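Local coordinates for protein biliverdin reductase (Synechocystis sp., PDB 5B3T) that probably uses NAD(P)H to reduce biliverdin, a linear tetrapyrrole formed when heme is broken down, at residues A184-I189 and A222-Q227; I250-L253 and G258-I261. All blocks are in the same frame, centred on the assembly; numbering follows the deposited sequence.

Interaction 1. Residues A184-I189 and A222-Q227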
loop_
_atom_site.group_PDB
_atom_site.type_symbol
_atom_site.label_atom_id
_atom_site.label_comp_id
_atom_site.label_asym_id
_atom_site.label_seq_id
_atom_site.Cartn_x
_atom_site.Cartn_y
_atom_site.Cartn_z
ATOM N N ALA A 184 -3.111 -5.985 -0.185
ATOM C CA ALA A 184 -2.449 -5.087 0.757
ATOM C C ALA A 184 -1.829 -5.855 1.919
ATOM O O ALA A 184 -0.703 -5.560 2.333
ATOM C CB ALA A 184 -3.438 -4.041 1.270
ATOM N N ALA A 185 -2.549 -6.843 2.457
ATOM C CA ALA A 185 -2.024 -7.602 3.585
ATOM C C ALA A 185 -0.781 -8.389 3.191
ATOM O O ALA A 185 0.188 -8.458 3.957
ATOM C CB ALA A 185 -3.102 -8.535 4.137
ATOM N N LEU A 186 -0.786 -8.986 1.996
ATOM C CA LEU A 186 0.372 -9.751 1.550
ATOM C C LEU A 186 1.571 -8.854 1.285
ATOM O O LEU A 186 2.717 -9.304 1.400
ATOM C CB LEU A 186 0.022 -10.551 0.298
ATOM C CG LEU A 186 -0.986 -11.676 0.522
ATOM C CD1 LEU A 186 -1.407 -12.262 -0.808
ATOM C CD2 LEU A 186 -0.416 -12.747 1.441
ATOM N N SER A 187 1.332 -7.592 0.923
ATOM C CA SER A 187 2.434 -6.644 0.802
ATOM C C SER A 187 3.116 -6.432 2.146
ATOM O O SER A 187 4.348 -6.378 2.223
ATOM C CB SER A 187 1.927 -5.317 0.239
ATOM O OG SER A 187 2.945 -4.330 0.259
ATOM N N ARG A 188 2.329 -6.327 3.218
ATOM C CA ARG A 188 2.899 -6.138 4.548
ATOM C C ARG A 188 3.757 -7.327 4.956
ATOM O O ARG A 188 4.874 -7.160 5.461
ATOM C CB ARG A 188 1.781 -5.908 5.567
ATOM C CG ARG A 188 1.052 -4.581 5.414
ATOM C CD ARG A 188 1.637 -3.513 6.334
ATOM N NE ARG A 188 3.061 -3.289 6.097
ATOM C CZ ARG A 188 3.547 -2.258 5.413
ATOM N NH1 ARG A 188 2.723 -1.346 4.914
ATOM N NH2 ARG A 188 4.856 -2.129 5.238
ATOM N N ILE A 189 3.253 -8.544 4.738
ATOM C CA ILE A 189 3.947 -9.730 5.222
ATOM C C ILE A 189 5.184 -10.056 4.390
ATOM O O ILE A 189 6.028 -10.846 4.826
ATOM C CB ILE A 189 2.978 -10.929 5.253
ATOM C CG1 ILE A 189 3.449 -11.981 6.259
ATOM C CG2 ILE A 189 2.845 -11.554 3.867
ATOM C CD1 ILE A 189 3.494 -11.483 7.690
ATOM N N ALA A 222 -10.775 -13.730 3.378
ATOM C CA ALA A 222 -9.657 -14.269 2.618
ATOM C C ALA A 222 -8.554 -14.664 3.586
ATOM O O ALA A 222 -8.162 -13.871 4.447
ATOM C CB ALA A 222 -9.142 -13.256 1.596
ATOM N N THR A 223 -8.065 -15.894 3.446
ATOM C CA THR A 223 -7.068 -16.455 4.344
ATOM C C THR A 223 -5.913 -16.998 3.521
ATOM O O THR A 223 -6.133 -17.705 2.534
ATOM C CB THR A 223 -7.667 -17.570 5.207
ATOM O OG1 THR A 223 -8.268 -18.557 4.359
ATOM C CG2 THR A 223 -8.727 -17.012 6.142
ATOM N N ALA A 224 -4.689 -16.667 3.923
ATOM C CA ALA A 224 -3.489 -17.175 3.274
ATOM C C ALA A 224 -2.550 -17.717 4.338
ATOM O O ALA A 224 -2.258 -17.029 5.322
ATOM C CB ALA A 224 -2.793 -16.088 2.448
ATOM N N TYR A 225 -2.085 -18.947 4.143
ATOM C CA TYR A 225 -1.164 -19.599 5.063
ATOM C C TYR A 225 0.150 -19.834 4.331
ATOM O O TYR A 225 0.192 -20.578 3.344
ATOM C CB TYR A 225 -1.767 -20.900 5.597
ATOM C CG TYR A 225 -3.123 -20.671 6.228
ATOM C CD1 TYR A 225 -3.243 -19.996 7.438
ATOM C CD2 TYR A 225 -4.286 -21.102 5.604
ATOM C CE1 TYR A 225 -4.480 -19.770 8.013
ATOM C CE2 TYR A 225 -5.530 -20.882 6.173
ATOM C CZ TYR A 225 -5.619 -20.216 7.379
ATOM O OH TYR A 225 -6.851 -19.994 7.951
ATOM N N LEU A 226 1.210 -19.186 4.806
ATOM C CA LEU A 226 2.467 -19.081 4.081
ATOM C C LEU A 226 3.574 -19.814 4.821
ATOM O O LEU A 226 3.645 -19.777 6.054
ATOM C CB LEU A 226 2.876 -17.617 3.897
ATOM C CG LEU A 226 1.853 -16.636 3.322
ATOM C CD1 LEU A 226 2.434 -15.233 3.297
ATOM C CD2 LEU A 226 1.417 -17.055 1.930
ATOM N N GLN A 227 4.444 -20.467 4.058
ATOM C CA GLN A 227 5.669 -21.048 4.586
ATOM C C GLN A 227 6.853 -20.368 3.918
ATOM O O GLN A 227 6.963 -20.369 2.686
ATOM C CB GLN A 227 5.705 -22.562 4.374
ATOM C CG GLN A 227 4.585 -23.283 5.101
ATOM C CD GLN A 227 4.675 -24.788 4.984
ATOM O OE1 GLN A 227 3.678 -25.461 4.729
ATOM N NE2 GLN A 227 5.872 -25.325 5.175
#
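L186 and I189, one turn apart on helix 183-189, lean on A224 and L226 of strand 217-228, packing helix against sheet in the C-terminal alpha/beta domain of this Gfo/Idh/MocA enzyme. The two short axes run nearly the same way, 23° apart, and come no closer than 10.7 Å, a spacing that only side chains bridge. L186 bends its isobutyl end over to the strand, and CD2 does all the touching: it sits 4.2 Å from A224 CB and just as far from CD1 of L226. A224 and L226, two residues apart, present their side chains on the same face of the sheet. C321 of helix 309-325 touches both L186 and L226, and V236 of the next strand backs I189, so the patch is closed in on several sides and all four touching residues are buried.

The polar groups of the helix face elsewhere. S187 OG is hydrogen-bonded to H132 ND1 and R191 NE, and R188 NH1 to the carbonyl oxygen of H132, which ties the helix to the chain just after strand 128-131 of the Rossmann sheet. S187 also touches Y105, part of the NADP(+) site, which is empty in this apo model.

The tightest meeting is between I189 and L226, whose side chains slide past each other in opposite senses. With I189 CG1 swung anti to the backbone N (chi1 -156°), the methyl branch CG2 falls between that N and the carbonyl carbon, from where it meets L226 CD1 at 3.7 Å.

Interaction 2. Residues I250-L253 and G258-I261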
loop_
_atom_site.group_PDB
_atom_site.type_symbol
_atom_site.label_atom_id
_atom_site.label_comp_id
_atom_site.label_asym_id
_atom_site.label_seq_id
_atom_site.Cartn_x
_atom_site.Cartn_y
_atom_site.Cartn_z
ATOM N N ILE A 250 -4.562 -7.304 14.384
ATOM C CA ILE A 250 -3.500 -7.994 15.106
ATOM C C ILE A 250 -2.334 -8.247 14.160
ATOM O O ILE A 250 -2.531 -8.649 13.007
ATOM C CB ILE A 250 -4.001 -9.323 15.713
ATOM C CG1 ILE A 250 -5.136 -9.067 16.704
ATOM C CG2 ILE A 250 -2.867 -10.067 16.397
ATOM C CD1 ILE A 250 -4.727 -8.272 17.915
ATOM N N PHE A 251 -1.119 -8.008 14.654
ATOM C CA PHE A 251 0.113 -8.399 13.968
ATOM C C PHE A 251 1.038 -8.960 15.045
ATOM O O PHE A 251 1.632 -8.203 15.820
ATOM C CB PHE A 251 0.747 -7.224 13.228
ATOM C CG PHE A 251 1.675 -7.632 12.111
ATOM C CD1 PHE A 251 2.248 -8.894 12.082
ATOM C CD2 PHE A 251 1.967 -6.749 11.082
ATOM C CE1 PHE A 251 3.096 -9.265 11.057
ATOM C CE2 PHE A 251 2.815 -7.117 10.052
ATOM C CZ PHE A 251 3.379 -8.376 10.040
ATOM N N THR A 252 1.146 -10.284 15.098
ATOM C CA THR A 252 1.930 -10.975 16.113
ATOM C C THR A 252 3.026 -11.782 15.435
ATOM O O THR A 252 2.770 -12.459 14.435
ATOM C CB THR A 252 1.043 -11.894 16.958
ATOM O OG1 THR A 252 0.012 -11.118 17.579
ATOM C CG2 THR A 252 1.863 -12.597 18.034
ATOM N N LEU A 253 4.241 -11.706 15.978
ATOM C CA LEU A 253 5.378 -12.470 15.477
ATOM C C LEU A 253 6.064 -13.152 16.653
ATOM O O LEU A 253 6.504 -12.481 17.592
ATOM C CB LEU A 253 6.361 -11.572 14.715
ATOM C CG LEU A 253 5.786 -10.761 13.545
ATOM C CD1 LEU A 253 5.379 -9.361 13.987
ATOM C CD2 LEU A 253 6.758 -10.697 12.373
ATOM N N GLY A 258 11.689 -14.070 21.766
ATOM C CA GLY A 258 10.668 -13.123 22.170
ATOM C C GLY A 258 9.507 -13.101 21.202
ATOM O O GLY A 258 9.546 -13.690 20.118
ATOM N N THR A 259 8.458 -12.395 21.621
ATOM C CA THR A 259 7.252 -12.203 20.829
ATOM C C THR A 259 6.967 -10.716 20.677
ATOM O O THR A 259 7.064 -9.954 21.645
ATOM C CB THR A 259 6.044 -12.900 21.478
ATOM O OG1 THR A 259 6.178 -14.320 21.343
ATOM C CG2 THR A 259 4.737 -12.453 20.833
ATOM N N LEU A 260 6.622 -10.308 19.460
ATOM C CA LEU A 260 6.135 -8.965 19.177
ATOM C C LEU A 260 4.631 -9.024 18.943
ATOM O O LEU A 260 4.162 -9.801 18.107
ATOM C CB LEU A 260 6.837 -8.369 17.955
ATOM C CG LEU A 260 8.351 -8.164 18.035
ATOM C CD1 LEU A 260 8.916 -7.784 16.673
ATOM C CD2 LEU A 260 8.681 -7.098 19.067
ATOM N N ILE A 261 3.880 -8.214 19.684
ATOM C CA ILE A 261 2.430 -8.139 19.545
ATOM C C ILE A 261 2.060 -6.707 19.211
ATOM O O ILE A 261 2.358 -5.790 19.986
ATOM C CB ILE A 261 1.695 -8.571 20.818
ATOM C CG1 ILE A 261 2.268 -9.862 21.371
ATOM C CG2 ILE A 261 0.208 -8.737 20.541
ATOM C CD1 ILE A 261 1.641 -10.210 22.661
#
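L253 and L260 are joined by two backbone hydrogen bonds, each residue using its own N-H and C=O. L253 N gives its hydrogen to L260 O at 2.9 Å, and L260 N returns the bond to L253 O at 2.9 Å, both nearly straight (164° and 163°) and both in the plane of the accepting carbonyl. Each oxygen also takes a CA-H contact: T252 CA lies 3.2 Å from L260 O, and T259 CA 3.3 Å from L253 O. This is a hydrogen-bonded pair of the antiparallel hairpin 248-255/258-263, within the mixed sheet of the C-terminal domain; T252 and I261 form the neighbouring non-hydrogen-bonded pair, and F251 bonds onward to F262. The backbone of T252 therefore turns to R157 on strand 153-163, and that of I261 to R268 on strand 266-271.

On the face carrying T252 and I261, their side chains lie side by side, pointing the same way, with T252 OG1 3.8 Å from I261 CG2. T259 OG1 finds its partner in H254 ND1, close to the turn, while its methyl CG2, anti to the backbone N, reaches T252 CG2 at 4.0 Å. The leucines point to the other face, where helix 137-146 covers them: L253 meets I143, L260 meets N146, and L253 CD1 is 4.3 Å from L260 CB.

Overall arrangement
Both contacts belong to the mixed sheet of the C-terminal domain, but they use it differently. Interaction 1 lies in the core, its centre about 13 Å from the centre of the chain, where a helix rests on the sheet and methyl groups do the work, next to the cofactor-binding side of the fold. Interaction 2, its centre about 21 Å from the centre of the chain and away from the annotated sites, joins two adjacent strands through the backbone; its leucines are buried, its threonines and I261 partly exposed. Their centres are about 15 Å apart, yet they touch: I189 CD1 packs 3.9 Å from F251 CZ, so the helix of the first reaches a strand of the second.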